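Local coordinates for protein chloromuconate cycloisomerase (Rhodococcus opacus, PDB 4M0X) that is an enzyme of the enolase superfamily, built from an N-terminal capping domain and a beta/alpha barrel, with a manganese ion bound in this structure, at residues A24-H29 with G55-G60; W201-A206 with R227-G232; I270-S275 with G307-Q312. One frame throughout, in Å; residues are numbered along the deposited sequence.

Overall arrangement
Contact 1 joins two loops of the capping domain, while contacts 2 and 3 lie in the barrel, whose residues D196, E222 and D247 bind the manganese ion. The W57 side chain of contact 1 comes to about 7 Å of the metal; in contact 3 the side chain of S310 is about 14 Å from the manganese ion. The loop 55-60 touches both barrel contacts: W58 O is 3.1 Å from R227 NH2 of contact 2, a probable hydrogen bond, and W58 CH2 packs 3.9 Å from K274 CG of contact 3. Contacts 2 and 3 do not meet, their centres being about 26 Å apart. Contacts 1 and 2 both reach the second subunit.

Contact 1. Residues A24-H29 with G55-G60; sequences AATTMH and GPWWGG
A25 and W57 carry the apolar part of this contact. The methyl of A25 points at the loop 55-60 and settles where the indole leaves its backbone: A25 CB is 3.7 Å from W57 CB and 3.8 Å from W57 CE3, so it touches the root of the side chain and the adjoining benzene part together. A24 adds a looser touch farther out on the six-membered ring, with A24 CB 4.3 Å from W57 CZ3. The indole is placed for this by a chi1 of 77°, which sets CG between the backbone N and the carbonyl carbon.

The two ring faces are differently occupied. One has A25 N above it, displaced toward the rim; over the centre of the other lies CB of the next residue, W58, 3.8 Å above the plane. W57 CZ2 in turn reaches the edge of the W58 ring, in its plane.

Polar atoms form no hydrogen bond between 24-29 and 55-60. T26 OG1 comes obliquely to the pyrrole part, 3.8 Å from W57 CD1, but T26 is poorly ordered and its position is uncertain. The indole NE1 is instead bonded to P53 O, which restrains the ring's rotation, and G60 N donates to P56 O at 2.9 Å, closing the loop on itself.

G95 of the second subunit packs on both A25 and W57, while W58 leans on D247 and E248 of the barrel. Two capping-domain loops thus meet through one tryptophan close to the manganese ion, as in other members of the enolase superfamily, where such loops cover the mouth of the barrel and the active site beneath it.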
loop_
_atom_site.group_PDB
_atom_site.type_symbol
_atom_site.label_atom_id
_atom_site.label_comp_id
_atom_site.label_asym_id
_atom_site.label_seq_id
_atom_site.Cartn_x
_atom_site.Cartn_y
_atom_site.Cartn_z
ATOM N N ALA A 24 15.584 30.184 -14.293
ATOM C CA ALA A 24 14.480 29.774 -15.174
ATOM C C ALA A 24 13.537 30.912 -15.622
ATOM O O ALA A 24 13.219 31.004 -16.811
ATOM C CB ALA A 24 13.693 28.629 -14.553
ATOM N N ALA A 25 13.114 31.778 -14.692
ATOM C CA ALA A 25 12.095 32.814 -14.998
ATOM C C ALA A 25 12.541 34.300 -15.013
ATOM O O ALA A 25 11.718 35.187 -15.284
ATOM C CB ALA A 25 10.859 32.624 -14.126
ATOM N N THR A 26 13.820 34.552 -14.705
ATOM C CA THR A 26 14.497 35.858 -14.938
ATOM C C THR A 26 16.023 35.675 -15.122
ATOM O O THR A 26 16.547 34.573 -14.919
ATOM C CB THR A 26 14.260 36.909 -13.800
ATOM O OG1 THR A 26 14.459 36.313 -12.510
ATOM C CG2 THR A 26 12.865 37.555 -13.874
ATOM N N THR A 27 16.717 36.743 -15.533
ATOM C CA THR A 27 18.168 36.883 -15.284
ATOM C C THR A 27 18.387 37.955 -14.189
ATOM O O THR A 27 17.742 39.012 -14.222
ATOM C CB THR A 27 18.957 37.247 -16.558
ATOM N N MET A 28 19.263 37.683 -13.213
ATOM C CA MET A 28 19.555 38.650 -12.122
ATOM C C MET A 28 20.748 39.577 -12.445
ATOM O O MET A 28 21.880 39.115 -12.650
ATOM C CB MET A 28 19.728 37.948 -10.763
ATOM N N HIS A 29 20.472 40.882 -12.487
ATOM C CA HIS A 29 21.425 41.895 -12.953
ATOM C C HIS A 29 22.171 42.560 -11.763
ATOM O O HIS A 29 23.293 43.061 -11.881
ATOM C CB HIS A 29 20.690 42.919 -13.849
ATOM C CG HIS A 29 19.978 42.310 -15.040
ATOM N ND1 HIS A 29 18.609 42.118 -15.080
ATOM C CD2 HIS A 29 20.447 41.872 -16.237
ATOM C CE1 HIS A 29 18.268 41.581 -16.241
ATOM N NE2 HIS A 29 19.364 41.418 -16.959
ATOM N N GLY A 55 13.188 37.816 -7.494
ATOM C CA GLY A 55 11.773 38.214 -7.572
ATOM C C GLY A 55 10.830 37.082 -7.182
ATOM O O GLY A 55 11.280 36.021 -6.735
ATOM N N PRO A 56 9.518 37.284 -7.362
ATOM C CA PRO A 56 8.570 36.333 -6.814
ATOM C C PRO A 56 8.347 35.072 -7.645
ATOM O O PRO A 56 7.556 34.220 -7.262
ATOM C CB PRO A 56 7.293 37.158 -6.663
ATOM C CG PRO A 56 7.397 38.152 -7.747
ATOM C CD PRO A 56 8.855 38.492 -7.870
ATOM N N TRP A 57 9.072 34.927 -8.745
ATOM C CA TRP A 57 8.935 33.736 -9.590
ATOM C C TRP A 57 9.139 32.431 -8.799
ATOM O O TRP A 57 8.421 31.456 -9.025
ATOM C CB TRP A 57 9.885 33.815 -10.799
ATOM C CG TRP A 57 11.332 33.496 -10.450
ATOM C CD1 TRP A 57 12.290 34.380 -10.018
ATOM C CD2 TRP A 57 11.961 32.198 -10.450
ATOM N NE1 TRP A 57 13.477 33.720 -9.772
ATOM C CE2 TRP A 57 13.306 32.383 -10.025
ATOM C CE3 TRP A 57 11.519 30.896 -10.761
ATOM C CZ2 TRP A 57 14.217 31.316 -9.908
ATOM C CZ3 TRP A 57 12.427 29.837 -10.657
ATOM C CH2 TRP A 57 13.762 30.059 -10.226
ATOM N N TRP A 58 10.086 32.425 -7.856
ATOM C CA TRP A 58 10.469 31.205 -7.158
ATOM C C TRP A 58 9.513 30.874 -6.020
ATOM O O TRP A 58 9.031 29.751 -5.925
ATOM C CB TRP A 58 11.889 31.355 -6.626
ATOM C CG TRP A 58 12.595 30.078 -6.129
ATOM C CD1 TRP A 58 13.621 29.422 -6.745
ATOM C CD2 TRP A 58 12.362 29.374 -4.887
ATOM N NE1 TRP A 58 14.029 28.353 -5.985
ATOM C CE2 TRP A 58 13.266 28.287 -4.851
ATOM C CE3 TRP A 58 11.463 29.549 -3.809
ATOM C CZ2 TRP A 58 13.301 27.374 -3.782
ATOM C CZ3 TRP A 58 11.491 28.629 -2.737
ATOM C CH2 TRP A 58 12.403 27.564 -2.735
ATOM N N GLY A 59 9.256 31.851 -5.152
ATOM C CA GLY A 59 8.541 31.603 -3.893
ATOM C C GLY A 59 7.384 32.552 -3.597
ATOM O O GLY A 59 6.723 32.414 -2.561
ATOM N N GLY A 60 7.125 33.508 -4.496
ATOM C CA GLY A 60 5.983 34.423 -4.342
ATOM C C GLY A 60 6.230 35.631 -3.434
ATOM O O GLY A 60 5.306 36.421 -3.134
#

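Contact 2. Residues W201-A206 with R227-G232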
loop_
_atom_site.group_PDB
_atom_site.type_symbol
_atom_site.label_atom_id
_atom_site.label_comp_id
_atom_site.label_asym_id
_atom_site.label_seq_id
_atom_site.Cartn_x
_atom_site.Cartn_y
_atom_site.Cartn_z
ATOM N N TRP A 201 10.916 21.265 -15.624
ATOM C CA TRP A 201 10.893 20.184 -16.580
ATOM C C TRP A 201 9.670 19.307 -16.408
ATOM O O TRP A 201 9.188 19.116 -15.298
ATOM C CB TRP A 201 12.144 19.359 -16.413
ATOM C CG TRP A 201 13.278 19.893 -17.193
ATOM C CD1 TRP A 201 13.361 21.118 -17.801
ATOM C CD2 TRP A 201 14.523 19.238 -17.437
ATOM N NE1 TRP A 201 14.577 21.252 -18.416
ATOM C CE2 TRP A 201 15.310 20.114 -18.211
ATOM C CE3 TRP A 201 15.051 17.989 -17.082
ATOM C CZ2 TRP A 201 16.592 19.773 -18.654
ATOM C CZ3 TRP A 201 16.330 17.656 -17.524
ATOM C CH2 TRP A 201 17.080 18.543 -18.299
ATOM N N SER A 202 9.164 18.754 -17.494
ATOM C CA SER A 202 8.062 17.820 -17.351
ATOM C C SER A 202 8.594 16.465 -16.958
ATOM O O SER A 202 9.782 16.114 -17.220
ATOM C CB SER A 202 7.263 17.695 -18.651
ATOM O OG SER A 202 7.973 16.970 -19.650
ATOM N N GLU A 203 7.717 15.671 -16.367
ATOM C CA GLU A 203 8.060 14.290 -16.119
ATOM C C GLU A 203 8.677 13.590 -17.351
ATOM O O GLU A 203 9.697 12.917 -17.211
ATOM C CB GLU A 203 6.845 13.548 -15.664
ATOM C CG GLU A 203 7.129 12.755 -14.428
ATOM C CD GLU A 203 5.889 12.093 -13.888
ATOM O OE1 GLU A 203 4.812 12.778 -13.833
ATOM O OE2 GLU A 203 6.016 10.894 -13.504
ATOM N N LEU A 204 8.088 13.761 -18.540
ATOM C CA LEU A 204 8.692 13.243 -19.797
ATOM C C LEU A 204 10.134 13.732 -20.076
ATOM O O LEU A 204 11.013 12.937 -20.411
ATOM C CB LEU A 204 7.806 13.544 -21.017
ATOM C CG LEU A 204 6.854 12.482 -21.561
ATOM C CD1 LEU A 204 6.262 11.650 -20.450
ATOM C CD2 LEU A 204 5.727 13.131 -22.334
ATOM N N GLU A 205 10.350 15.039 -19.919
ATOM C CA GLU A 205 11.621 15.670 -20.206
ATOM C C GLU A 205 12.635 15.166 -19.187
ATOM O O GLU A 205 13.809 14.892 -19.506
ATOM C CB GLU A 205 11.495 17.197 -20.106
ATOM C CG GLU A 205 10.808 17.891 -21.276
ATOM C CD GLU A 205 10.562 19.360 -21.004
ATOM O OE1 GLU A 205 10.138 19.689 -19.867
ATOM O OE2 GLU A 205 10.782 20.200 -21.912
ATOM N N ALA A 206 12.183 15.038 -17.946
ATOM C CA ALA A 206 13.091 14.650 -16.891
ATOM C C ALA A 206 13.655 13.273 -17.207
ATOM O O ALA A 206 14.850 13.068 -17.120
ATOM C CB ALA A 206 12.378 14.671 -15.557
ATOM N N ARG A 227 7.180 21.322 -7.916
ATOM C CA ARG A 227 7.358 21.109 -6.479
ATOM C C ARG A 227 6.321 20.212 -5.824
ATOM O O ARG A 227 6.586 19.554 -4.807
ATOM C CB ARG A 227 7.429 22.434 -5.724
ATOM C CG ARG A 227 6.123 23.179 -5.623
ATOM C CD ARG A 227 6.371 24.617 -5.215
ATOM N NE ARG A 227 6.949 25.360 -6.325
ATOM C CZ ARG A 227 7.595 26.512 -6.191
ATOM N NH1 ARG A 227 7.761 27.057 -4.999
ATOM N NH2 ARG A 227 8.090 27.107 -7.255
ATOM N N TRP A 228 5.154 20.162 -6.429
ATOM C CA TRP A 228 4.046 19.435 -5.834
ATOM C C TRP A 228 4.006 17.982 -6.348
ATOM O O TRP A 228 3.184 17.177 -5.866
ATOM C CB TRP A 228 2.729 20.161 -6.166
ATOM C CG TRP A 228 2.651 20.505 -7.623
ATOM C CD1 TRP A 228 2.920 21.711 -8.198
ATOM C CD2 TRP A 228 2.357 19.598 -8.695
ATOM N NE1 TRP A 228 2.774 21.620 -9.558
ATOM C CE2 TRP A 228 2.429 20.334 -9.889
ATOM C CE3 TRP A 228 2.004 18.237 -8.751
ATOM C CZ2 TRP A 228 2.184 19.756 -11.137
ATOM C CZ3 TRP A 228 1.761 17.661 -9.973
ATOM C CH2 TRP A 228 1.858 18.416 -11.156
ATOM N N ASN A 229 4.858 17.649 -7.334
ATOM C CA ASN A 229 4.799 16.324 -7.953
ATOM C C ASN A 229 5.657 15.283 -7.227
ATOM O O ASN A 229 6.699 14.817 -7.737
ATOM C CB ASN A 229 5.071 16.395 -9.457
ATOM C CG ASN A 229 4.622 15.150 -10.194
ATOM O OD1 ASN A 229 4.592 14.077 -9.633
ATOM N ND2 ASN A 229 4.304 15.285 -11.461
ATOM N N THR A 230 5.188 14.944 -6.024
ATOM C CA THR A 230 5.813 14.001 -5.126
ATOM C C THR A 230 5.932 12.666 -5.812
ATOM O O THR A 230 7.005 12.040 -5.786
ATOM C CB THR A 230 4.962 13.800 -3.865
ATOM O OG1 THR A 230 4.894 15.027 -3.144
ATOM C CG2 THR A 230 5.561 12.783 -2.976
ATOM N N ASP A 231 4.839 12.213 -6.422
ATOM C CA ASP A 231 4.869 10.920 -7.110
ATOM C C ASP A 231 5.906 10.870 -8.232
ATOM O O ASP A 231 6.602 9.866 -8.403
ATOM C CB ASP A 231 3.501 10.594 -7.662
ATOM C CG ASP A 231 2.498 10.352 -6.569
ATOM O OD1 ASP A 231 2.881 10.108 -5.396
ATOM O OD2 ASP A 231 1.301 10.407 -6.896
ATOM N N GLY A 232 5.990 11.964 -8.986
ATOM C CA GLY A 232 6.811 11.991 -10.151
ATOM C C GLY A 232 8.235 11.962 -9.686
ATOM O O GLY A 232 9.096 11.299 -10.295
#
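E203 reaches across to N229 and G232, joining the first turns of two successive helices of the beta/alpha barrel, 203-215 and 230-239. Its carboxylate divides its contacts. OE1 accepts a weak hydrogen bond from N229, with E203 OE1 3.5 Å from N229 ND2, and the carboxylate and amide planes stand nearly perpendicular, 86° apart. OE2 lies over the backbone of the glycine, E203 OE2 being 3.6 Å from G232 CA, an approach that the missing side chain permits.

The stronger partners of this buried carboxylate lie further out: OE2 forms salt bridges with R235 and with R237 of the third subunit. Two arginines and a nearby helix start would be expected to favour the ionised form.

N229 is itself held through the oxygen of its amide. As N-cap of helix 230-239 it accepts from the helix backbone, G232 N to N229 OD1 measuring 2.6 Å with the donor 35° out of the carbonyl plane. The same amide therefore caps one helix and presents ND2 to the other.

Beside E203, helix 203-215 begins with a capping box. E205 N donates to S202 OG at 3.1 Å; in return S202 N donates to E205 OE1 at 2.7 Å, nearly straight at 168°, with E205 OE1 accepting through its anti lone pair.

Contact 3. Residues I270-S275 with G307-Q312; sequences IKIPKS and GAISAQ
I272 meets I309 and S310, and none of these three side chains has a ring or a planar end group; the flat group touched is the peptide between I309 and S310, where I272 CD1 rests 4.1 Å from S310 N. I272 leaves its backbone toward helix 304-316, and a chi2 of -178° keeps its chain extended, carrying CD1 outward to the helix. This methyl end meets a methyl of I309 and the hydroxyl of S310: I272 CD1 is 4.1 Å from I309 CG2, the short branch of that isoleucine, and 4.0 Å from S310 OG.

Segment 270-275 runs from the end of strand 267-270 into a short helical turn held by few backbone bonds, and helix 304-316 follows strand 294-297. M306 and L313 of the latter helix, with L278 of helix 278-291, also pack on I272, while I309 touches V123 of helix 123-126.

One water spans the polar side. It accepts from I272 N at 2.9 Å and is hydrogen-bonded to S310 OG at 2.5 Å. S310 OG is also bonded to M306 O, one turn back in its own helix. S275 OG donates to K271 O, just before the helical turn, at 2.8 Å. At this strand end K271 NZ also forms a salt bridge with D247, a manganese ligand.

Across the interface, then, cohesion is apolar contact plus one water bridge. The water gives the buried amide of I272 an acceptor and joins it to the S310 hydroxyl, which M306 O also holds, without a direct hydrogen bond between the segments.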
loop_
_atom_site.group_PDB
_atom_site.type_symbol
_atom_site.label_atom_id
_atom_site.label_comp_id
_atom_site.label_asym_id
_atom_site.label_seq_id
_atom_site.Cartn_x
_atom_site.Cartn_y
_atom_site.Cartn_z
ATOM N N ILE A 270 19.131 22.541 1.969
ATOM C CA ILE A 270 18.790 23.315 3.151
ATOM C C ILE A 270 19.124 24.800 2.947
ATOM O O ILE A 270 20.192 25.133 2.426
ATOM C CB ILE A 270 19.509 22.754 4.385
ATOM C CG1 ILE A 270 19.241 21.249 4.521
ATOM C CG2 ILE A 270 19.116 23.536 5.637
ATOM C CD1 ILE A 270 17.833 20.878 4.945
ATOM N N LYS A 271 18.204 25.686 3.344
ATOM C CA LYS A 271 18.318 27.131 3.090
ATOM C C LYS A 271 17.450 27.812 4.102
ATOM O O LYS A 271 16.317 27.395 4.263
ATOM C CB LYS A 271 17.736 27.507 1.733
ATOM C CG LYS A 271 18.534 27.176 0.493
ATOM C CD LYS A 271 18.039 28.032 -0.676
ATOM C CE LYS A 271 17.040 27.307 -1.564
ATOM N NZ LYS A 271 17.643 26.906 -2.866
ATOM N N ILE A 272 17.950 28.868 4.745
ATOM C CA ILE A 272 17.189 29.563 5.772
ATOM C C ILE A 272 15.936 30.327 5.284
ATOM O O ILE A 272 14.835 30.043 5.758
ATOM C CB ILE A 272 18.086 30.438 6.667
ATOM C CG1 ILE A 272 18.980 29.546 7.503
ATOM C CG2 ILE A 272 17.250 31.289 7.618
ATOM C CD1 ILE A 272 19.878 30.300 8.448
ATOM N N PRO A 273 16.088 31.270 4.328
ATOM C CA PRO A 273 14.958 32.107 3.895
ATOM C C PRO A 273 13.701 31.295 3.587
ATOM O O PRO A 273 12.624 31.559 4.099
ATOM C CB PRO A 273 15.474 32.739 2.597
ATOM C CG PRO A 273 16.944 32.698 2.707
ATOM C CD PRO A 273 17.226 31.404 3.402
ATOM N N LYS A 274 13.867 30.294 2.749
ATOM C CA LYS A 274 12.776 29.474 2.284
ATOM C C LYS A 274 12.045 28.661 3.388
ATOM O O LYS A 274 10.900 28.249 3.185
ATOM C CB LYS A 274 13.292 28.645 1.101
ATOM C CG LYS A 274 13.012 27.171 1.086
ATOM C CD LYS A 274 14.288 26.351 1.123
ATOM C CE LYS A 274 14.036 25.067 0.344
ATOM N NZ LYS A 274 15.034 23.984 0.511
ATOM N N SER A 275 12.693 28.472 4.543
ATOM C CA SER A 275 12.136 27.694 5.669
ATOM C C SER A 275 11.592 28.617 6.709
ATOM O O SER A 275 11.089 28.157 7.739
ATOM C CB SER A 275 13.198 26.870 6.396
ATOM O OG SER A 275 14.087 26.250 5.500
ATOM N N GLY A 307 24.193 34.905 4.270
ATOM C CA GLY A 307 25.264 33.958 3.989
ATOM C C GLY A 307 26.064 33.581 5.220
ATOM O O GLY A 307 26.315 32.390 5.462
ATOM N N ALA A 308 26.464 34.587 5.998
ATOM C CA ALA A 308 27.098 34.358 7.311
ATOM C C ALA A 308 26.277 33.482 8.301
ATOM O O ALA A 308 26.831 32.552 8.863
ATOM C CB ALA A 308 27.511 35.674 7.958
ATOM N N ILE A 309 24.990 33.753 8.514
ATOM C CA ILE A 309 24.234 32.952 9.490
ATOM C C ILE A 309 24.065 31.545 8.926
ATOM O O ILE A 309 24.296 30.565 9.628
ATOM C CB ILE A 309 22.910 33.625 10.012
ATOM C CG1 ILE A 309 22.225 32.790 11.074
ATOM C CG2 ILE A 309 21.869 33.869 8.920
ATOM C CD1 ILE A 309 23.141 32.307 12.176
ATOM N N SER A 310 23.727 31.457 7.643
ATOM C CA SER A 310 23.724 30.187 6.923
ATOM C C SER A 310 25.011 29.400 7.078
ATOM O O SER A 310 24.958 28.220 7.374
ATOM C CB SER A 310 23.483 30.403 5.436
ATOM O OG SER A 310 22.192 30.920 5.247
ATOM N N ALA A 311 26.156 30.039 6.852
ATOM C CA ALA A 311 27.442 29.352 6.962
ATOM C C ALA A 311 27.591 28.711 8.345
ATOM O O ALA A 311 28.062 27.574 8.480
ATOM C CB ALA A 311 28.595 30.302 6.670
ATOM N N GLN A 312 27.161 29.433 9.369
ATOM C CA GLN A 312 27.213 28.896 10.718
ATOM C C GLN A 312 26.271 27.694 10.858
ATOM O O GLN A 312 26.680 26.636 11.337
ATOM C CB GLN A 312 26.938 29.980 11.758
ATOM C CG GLN A 312 28.183 30.763 12.120
ATOM C CD GLN A 312 27.923 31.871 13.113
ATOM O OE1 GLN A 312 27.142 31.713 14.057
ATOM N NE2 GLN A 312 28.580 33.003 12.912
HETATM O O HOH W 1 20.631 29.455 3.975
#